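Local coordinates for hypothetical membrane protein (Corynebacterium glutamicum, PDB 6JSB) that binds heme and probably passes it on within the heme uptake machinery of corynebacteria, at residues A54-L62 with K70-T78. Numbering follows the deposited sequence. Where two conformers were deposited one is given.
Sequences AREFTWPVL and KLGGGVHWT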
loop_
_atom_site.group_PDB
_atom_site.type_symbol
_atom_site.label_atom_id
_atom_site.label_comp_id
_atom_site.label_asym_id
_atom_site.label_seq_id
_atom_site.Cartn_x
_atom_site.Cartn_y
_atom_site.Cartn_z
ATOM N N ALA A 54 -6.021 8.359 -12.142
ATOM C CA ALA A 54 -4.691 8.822 -12.537
ATOM C C ALA A 54 -3.730 8.924 -11.379
ATOM O O ALA A 54 -2.556 9.250 -11.580
ATOM C CB ALA A 54 -4.815 10.195 -13.211
ATOM N N ARG A 55 -4.190 8.679 -10.159
ATOM C CA ARG A 55 -3.320 8.909 -9.022
ATOM C C ARG A 55 -2.216 7.859 -8.998
ATOM O O ARG A 55 -2.450 6.646 -9.246
ATOM C CB ARG A 55 -4.113 8.833 -7.707
ATOM C CG ARG A 55 -3.215 9.114 -6.467
ATOM C CD ARG A 55 -4.123 9.207 -5.238
ATOM N NE ARG A 55 -4.964 10.440 -5.165
ATOM C CZ ARG A 55 -4.533 11.578 -4.642
ATOM N NH1 ARG A 55 -3.251 11.746 -4.275
ATOM N NH2 ARG A 55 -5.407 12.590 -4.486
ATOM N N GLU A 56 -1.034 8.327 -8.642
ATOM C CA GLU A 56 0.140 7.431 -8.467
ATOM C C GLU A 56 0.741 7.666 -7.096
ATOM O O GLU A 56 0.632 8.773 -6.523
ATOM C CB GLU A 56 1.202 7.766 -9.551
ATOM C CG GLU A 56 0.699 7.392 -10.955
ATOM C CD GLU A 56 1.730 7.675 -12.027
ATOM O OE1 GLU A 56 1.712 8.791 -12.530
ATOM O OE2 GLU A 56 2.581 6.792 -12.337
ATOM N N PHE A 57 1.376 6.621 -6.535
ATOM C CA PHE A 57 2.132 6.792 -5.300
ATOM C C PHE A 57 3.541 6.274 -5.491
ATOM O O PHE A 57 3.712 5.173 -6.049
ATOM C CB PHE A 57 1.523 5.949 -4.113
ATOM C CG PHE A 57 0.104 6.257 -3.763
ATOM C CD1 PHE A 57 -0.882 5.290 -3.980
ATOM C CD2 PHE A 57 -0.234 7.479 -3.178
ATOM C CE1 PHE A 57 -2.235 5.537 -3.631
ATOM C CE2 PHE A 57 -1.533 7.710 -2.819
ATOM C CZ PHE A 57 -2.545 6.770 -3.061
ATOM N N THR A 58 4.539 7.007 -4.990
ATOM C CA THR A 58 5.875 6.408 -4.890
ATOM C C THR A 58 6.185 6.247 -3.408
ATOM O O THR A 58 5.837 7.117 -2.601
ATOM C CB THR A 58 6.996 7.237 -5.546
ATOM O OG1 THR A 58 7.227 8.408 -4.756
ATOM C CG2 THR A 58 6.624 7.600 -6.968
ATOM N N TRP A 59 6.768 5.121 -3.043
ATOM C CA TRP A 59 7.067 4.783 -1.674
ATOM C C TRP A 59 8.579 4.743 -1.512
ATOM O O TRP A 59 9.257 4.125 -2.357
ATOM C CB TRP A 59 6.469 3.379 -1.318
ATOM C CG TRP A 59 4.960 3.252 -1.556
ATOM C CD1 TRP A 59 4.323 3.108 -2.768
ATOM C CD2 TRP A 59 3.922 3.199 -0.548
ATOM N NE1 TRP A 59 2.955 2.981 -2.587
ATOM C CE2 TRP A 59 2.680 3.045 -1.236
ATOM C CE3 TRP A 59 3.935 3.280 0.853
ATOM C CZ2 TRP A 59 1.479 2.916 -0.584
ATOM C CZ3 TRP A 59 2.692 3.175 1.538
ATOM C CH2 TRP A 59 1.490 3.001 0.816
ATOM N N PRO A 60 9.145 5.349 -0.463
ATOM C CA PRO A 60 10.603 5.429 -0.366
ATOM C C PRO A 60 11.187 4.113 0.115
ATOM O O PRO A 60 10.675 3.500 1.039
ATOM C CB PRO A 60 10.823 6.548 0.674
ATOM C CG PRO A 60 9.555 6.448 1.597
ATOM C CD PRO A 60 8.452 6.126 0.601
ATOM N N VAL A 61 12.303 3.693 -0.493
ATOM C CA VAL A 61 13.034 2.522 -0.010
ATOM C C VAL A 61 13.842 2.895 1.225
ATOM O O VAL A 61 14.593 3.890 1.233
ATOM C CB VAL A 61 13.963 1.975 -1.102
ATOM C CG1 VAL A 61 14.900 0.841 -0.490
ATOM C CG2 VAL A 61 13.082 1.422 -2.218
ATOM N N LEU A 62 13.663 2.116 2.296
ATOM C CA LEU A 62 14.475 2.268 3.502
ATOM C C LEU A 62 15.772 1.459 3.435
ATOM O O LEU A 62 16.801 1.908 3.966
ATOM C CB LEU A 62 13.676 1.811 4.741
ATOM C CG LEU A 62 12.403 2.645 4.976
ATOM C CD1 LEU A 62 11.589 2.079 6.152
ATOM C CD2 LEU A 62 12.753 4.062 5.206
ATOM N N LYS A 70 12.616 -3.173 2.100
ATOM C CA LYS A 70 11.789 -2.531 3.131
ATOM C C LYS A 70 11.456 -1.135 2.628
ATOM O O LYS A 70 12.362 -0.385 2.257
ATOM C CB LYS A 70 12.554 -2.439 4.464
ATOM C CG LYS A 70 13.212 -3.757 4.895
ATOM C CD LYS A 70 12.204 -4.731 5.386
ATOM C CE LYS A 70 11.675 -4.373 6.757
ATOM N NZ LYS A 70 10.628 -5.386 7.034
ATOM N N LEU A 71 10.171 -0.810 2.562
ATOM C CA LEU A 71 9.705 0.529 2.200
ATOM C C LEU A 71 9.192 1.266 3.441
ATOM O O LEU A 71 8.829 0.665 4.456
ATOM C CB LEU A 71 8.577 0.454 1.152
ATOM C CG LEU A 71 8.843 -0.400 -0.110
ATOM C CD1 LEU A 71 7.631 -0.578 -0.991
ATOM C CD2 LEU A 71 10.039 0.132 -0.914
ATOM N N GLY A 72 9.171 2.597 3.356
ATOM C CA GLY A 72 8.549 3.428 4.367
ATOM C C GLY A 72 7.341 4.115 3.753
ATOM O O GLY A 72 7.006 3.877 2.596
ATOM N N GLY A 73 6.682 4.949 4.561
ATOM C CA GLY A 73 5.597 5.758 4.030
ATOM C C GLY A 73 4.225 5.244 4.465
ATOM O O GLY A 73 4.060 4.097 4.877
ATOM N N GLY A 74 3.235 6.130 4.383
ATOM C CA GLY A 74 1.870 5.776 4.751
ATOM C C GLY A 74 0.892 6.461 3.823
ATOM O O GLY A 74 1.149 7.563 3.329
ATOM N N VAL A 75 -0.241 5.790 3.591
ATOM C CA VAL A 75 -1.358 6.384 2.842
ATOM C C VAL A 75 -2.649 6.112 3.608
ATOM O O VAL A 75 -2.854 5.000 4.090
ATOM C CB VAL A 75 -1.464 5.810 1.417
ATOM C CG1 VAL A 75 -2.674 6.406 0.727
ATOM C CG2 VAL A 75 -0.172 6.104 0.619
ATOM N N HIS A 76 -3.523 7.123 3.702
ATOM C CA HIS A 76 -4.760 7.011 4.493
ATOM C C HIS A 76 -5.914 7.379 3.574
ATOM O O HIS A 76 -5.923 8.499 3.027
ATOM C CB HIS A 76 -4.696 8.005 5.667
ATOM C CG HIS A 76 -5.830 7.905 6.636
ATOM N ND1 HIS A 76 -6.215 8.985 7.407
ATOM C CD2 HIS A 76 -6.644 6.878 6.974
ATOM C CE1 HIS A 76 -7.229 8.621 8.185
ATOM N NE2 HIS A 76 -7.503 7.346 7.956
ATOM N N TRP A 77 -6.901 6.488 3.426
ATOM C CA TRP A 77 -8.106 6.779 2.643
ATOM C C TRP A 77 -9.313 6.888 3.580
ATOM O O TRP A 77 -9.478 6.048 4.484
ATOM C CB TRP A 77 -8.431 5.645 1.683
ATOM C CG TRP A 77 -7.434 5.328 0.593
ATOM C CD1 TRP A 77 -7.587 5.627 -0.748
ATOM C CD2 TRP A 77 -6.239 4.530 0.698
ATOM N NE1 TRP A 77 -6.531 5.108 -1.467
ATOM C CE2 TRP A 77 -5.675 4.451 -0.592
ATOM C CE3 TRP A 77 -5.563 3.915 1.788
ATOM C CZ2 TRP A 77 -4.492 3.723 -0.853
ATOM C CZ3 TRP A 77 -4.405 3.210 1.544
ATOM C CH2 TRP A 77 -3.858 3.129 0.226
ATOM N N THR A 78 -10.190 7.863 3.329
ATOM C CA THR A 78 -11.380 8.008 4.171
ATOM C C THR A 78 -12.575 8.337 3.281
ATOM O O THR A 78 -12.496 9.210 2.413
ATOM C CB THR A 78 -11.215 9.143 5.213
ATOM O OG1 THR A 78 -10.560 10.271 4.642
ATOM C CG2 THR A 78 -10.321 8.658 6.395
#
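With CG anti to the carbonyl carbon in both F57 (chi1 -59°) and W59, the two rings drop from strand 56-62 toward V75, whose methyls rise from strand 74-78 to meet them. V75 has CG1 anti to its own backbone N (chi1 177°), which sets CG2 anti to the carbonyl carbon, between the F57 face and W59 CH2. CG2 lies over one face of the F57 ring, 4.2 Å from the centroid, a CH-pi contact offset toward the rim; R55 CG lies over the rim of the opposite face. The same CG2 stands 3.5 Å from CH2 of W59, whose side chain crosses that of V75 at about a right angle. Meanwhile V75 CG1 meets the CZ and CE2 rim of F57 and sits over a face of the W77 ring, and W77 CZ2 reaches F57 CE1.

The W59 ring also has two carbonyls at its edge, near its plane: G72 O is 3.6 Å from CE3, and G73 O approaches CZ3. G72 O is buried here with no hydrogen-bonding partner in the model, whereas W59 NE1 bonds to the carbonyl of W14. The glycine run G72-G74 passes close to the P60 ring and the W59 edge.

Toward the turn the backbones pair directly. G72 N donates to P60 O over 2.9 Å, nearly straight (N-H...O angle 166°), and L62 N donates to K70 O over 2.8 Å. These bonds flank V61 and L71, an antiparallel non-hydrogen-bonded pair whose V61 CG2 and L71 CD2 still touch at 3.6 Å. F57 and V75 are already 8.9 Å apart between CA atoms, so side chains bridge the parting strands. This is a beta hairpin that splays beyond its glycine-rich break around an aromatic-aliphatic core, within an antiparallel beta-sheet domain of the HtaA family, with the side chain of W77 about 7 Å from the bound heme.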